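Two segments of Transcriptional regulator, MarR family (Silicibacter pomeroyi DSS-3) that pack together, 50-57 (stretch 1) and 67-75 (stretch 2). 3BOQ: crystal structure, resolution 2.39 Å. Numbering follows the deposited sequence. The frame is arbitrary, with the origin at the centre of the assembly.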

# COMPACT_ATOMS: atom_id res chain seq x y z
N PHE B 50 -0.66 0.54 14.97
CA PHE B 50 -1.17 -0.80 15.24
C PHE B 50 -0.18 -1.82 14.71
O PHE B 50 0.20 -2.76 15.42
CB PHE B 50 -2.56 -1.00 14.61
CG PHE B 50 -3.08 -2.40 14.77
CD1 PHE B 50 -3.65 -2.81 15.97
CD2 PHE B 50 -2.92 -3.33 13.75
CE1 PHE B 50 -4.08 -4.12 16.16
CE2 PHE B 50 -3.36 -4.66 13.91
CZ PHE B 50 -3.95 -5.05 15.12
N ASP B 51 0.26 -1.64 13.45
CA ASP B 51 1.24 -2.52 12.84
C ASP B 51 2.53 -2.71 13.67
O ASP B 51 2.93 -3.86 13.93
CB ASP B 51 1.53 -2.08 11.41
CG ASP B 51 2.67 -2.86 10.78
OD1 ASP B 51 2.74 -4.09 10.99
OD2 ASP B 51 3.51 -2.22 10.08
N ALA B 52 3.18 -1.61 14.08
CA ALA B 52 4.34 -1.67 14.98
C ALA B 52 4.06 -2.43 16.29
O ALA B 52 4.84 -3.30 16.71
CB ALA B 52 4.87 -0.27 15.28
N MSE B 53 2.95 -2.09 16.93
CA MSE B 53 2.56 -2.75 18.20
C MSE B 53 2.34 -4.27 18.09
O MSE B 53 2.64 -5.01 19.02
CB MSE B 53 1.33 -2.09 18.79
CG MSE B 53 1.57 -0.66 19.14
SE MSE B 53 -0.05 0.33 19.62
CE MSE B 53 -0.41 -0.51 21.39
N ALA B 54 1.82 -4.70 16.94
CA ALA B 54 1.61 -6.10 16.66
C ALA B 54 2.92 -6.88 16.67
O ALA B 54 2.97 -8.00 17.18
CB ALA B 54 0.88 -6.26 15.32
N GLN B 55 3.97 -6.29 16.10
CA GLN B 55 5.28 -6.95 16.06
C GLN B 55 5.84 -7.08 17.46
O GLN B 55 6.37 -8.13 17.80
CB GLN B 55 6.28 -6.19 15.17
CG GLN B 55 5.71 -5.77 13.83
CD GLN B 55 4.83 -6.84 13.17
OE1 GLN B 55 3.71 -6.56 12.73
NE2 GLN B 55 5.33 -8.08 13.12
N LEU B 56 5.66 -6.04 18.26
CA LEU B 56 6.11 -6.03 19.65
C LEU B 56 5.29 -6.97 20.53
O LEU B 56 5.86 -7.66 21.36
CB LEU B 56 6.12 -4.61 20.22
CG LEU B 56 6.87 -3.57 19.38
CD1 LEU B 56 6.58 -2.17 19.87
CD2 LEU B 56 8.37 -3.83 19.35
N ALA B 57 3.96 -7.00 20.36
CA ALA B 57 3.14 -7.95 21.12
C ALA B 57 3.50 -9.41 20.79
O ALA B 57 3.42 -10.26 21.68
CB ALA B 57 1.66 -7.70 20.90
N LYS B 67 15.30 -4.58 13.83
CA LYS B 67 14.49 -5.79 13.79
C LYS B 67 12.99 -5.48 13.81
O LYS B 67 12.20 -6.17 13.15
CB LYS B 67 14.89 -6.78 14.89
CG LYS B 67 16.24 -7.45 14.62
CD LYS B 67 16.44 -8.71 15.46
CE LYS B 67 17.82 -9.33 15.24
NZ LYS B 67 17.99 -9.88 13.86
N LEU B 68 12.62 -4.43 14.55
CA LEU B 68 11.27 -3.87 14.51
C LEU B 68 10.92 -3.39 13.10
O LEU B 68 9.86 -3.74 12.56
CB LEU B 68 11.11 -2.70 15.50
CG LEU B 68 9.79 -1.92 15.45
CD1 LEU B 68 8.60 -2.83 15.64
CD2 LEU B 68 9.79 -0.89 16.54
N SER B 69 11.81 -2.57 12.54
CA SER B 69 11.66 -2.03 11.21
C SER B 69 11.50 -3.16 10.19
O SER B 69 10.57 -3.09 9.32
CB SER B 69 12.86 -1.12 10.90
OG SER B 69 13.05 -0.90 9.51
N GLY B 70 12.38 -4.20 10.34
CA GLY B 70 12.41 -5.37 9.46
C GLY B 70 11.14 -6.22 9.46
O GLY B 70 10.86 -6.97 8.46
N ALA B 71 10.38 -6.10 10.58
CA ALA B 71 9.19 -6.93 10.83
C ALA B 71 7.86 -6.21 10.52
O ALA B 71 6.79 -6.82 10.53
CB ALA B 71 9.17 -7.42 12.30
N LEU B 72 7.93 -4.90 10.30
CA LEU B 72 6.77 -4.10 9.96
C LEU B 72 6.14 -4.58 8.63
O LEU B 72 6.83 -4.85 7.65
CB LEU B 72 7.19 -2.62 9.86
CG LEU B 72 6.88 -1.60 10.97
CD1 LEU B 72 7.04 -2.11 12.40
CD2 LEU B 72 7.72 -0.37 10.73
N LYS B 73 4.81 -4.68 8.63
CA LYS B 73 4.10 -5.09 7.41
C LYS B 73 3.73 -3.87 6.58
O LYS B 73 3.55 -3.98 5.39
CB LYS B 73 2.84 -5.91 7.75
CG LYS B 73 3.12 -7.38 7.97
CD LYS B 73 2.99 -7.78 9.43
CE LYS B 73 3.30 -9.28 9.62
NZ LYS B 73 4.63 -9.62 9.04
N VAL B 74 3.56 -2.73 7.23
CA VAL B 74 3.39 -1.46 6.54
C VAL B 74 4.79 -0.83 6.49
O VAL B 74 5.48 -0.78 7.51
CB VAL B 74 2.37 -0.55 7.27
CG1 VAL B 74 2.11 0.73 6.45
CG2 VAL B 74 1.05 -1.29 7.54
N THR B 75 5.22 -0.38 5.32
CA THR B 75 6.58 0.14 5.16
C THR B 75 6.85 1.44 5.95
O THR B 75 6.13 2.44 5.78
CB THR B 75 6.85 0.44 3.70
OG1 THR B 75 6.21 1.67 3.36
CG2 THR B 75 6.31 -0.70 2.82

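A single buried carboxylate, that of Asp 51, binds two consecutive backbone amides where the second stretch leaves its helix. The amide of Val 74 donates to the carboxylate through N to OD2 of Asp 51 at 2.9 Å, with a nearly straight N-H...O angle of 164°. The preceding amide engages both oxygens: N of Lys 73 lies 3.2 Å from OD1 of Asp 51 in a well-aligned hydrogen bond (166°), and 3.1 Å from OD2 of Asp 51 in a weak one, bent to 123°. The loop amides thus supply polar partners to a charged group that would otherwise be costly to bury. It is the backbone of Lys 73, not its ammonium group, that meets the acid; NZ of Lys 73 is 6.2 Å from OD1 of Asp 51 and 7.6 Å from OD2 of Asp 51.

Stretch 1 is helical throughout, whereas stretch 2 begins as a helix and runs on as loop through Lys 73, Val 74 and Thr 75. The helix axes approach to 9.6 Å at 115°; the contact, which also takes in the loop, buries 386 Å² in total. The two backbones come nearest at Ala 52 and Leu 72, whose CA atoms are 6.1 Å apart; the CA atoms of Gln 55 and Ala 71 are separated by 6.5 Å. The small side chain of Ala 52 is compatible with this close approach, and its CB lies 4.0 Å from CD1 of Leu 72.

Beside the polar site, leucines supply the apolar part of the contact. Leu 68 and Leu 56 both have CA-to-CB bonds directed sideways, yet the ends of their side chains come nearer to the opposing stretch and meet at 3.8 Å between CD2 of Leu 56 and CD1 of Leu 68. The same methyl of Leu 68 also rests 3.9 Å from the carbonyl O of Ala 52 and 4.1 Å from CB of Gln 55, so one methyl touches three residues of the first helix.

Gln 55, one turn after Asp 51, points toward the second stretch and bridges the apolar and polar regions. Its aliphatic portion packs on Leu 72, with CG of Gln 55 4.1 Å from CD1 of Leu 72. The end of the side chain lies between Asp 51 and the carbonyl of Ala 71, but its amide orientation is uncertain and its polar pairing is left open.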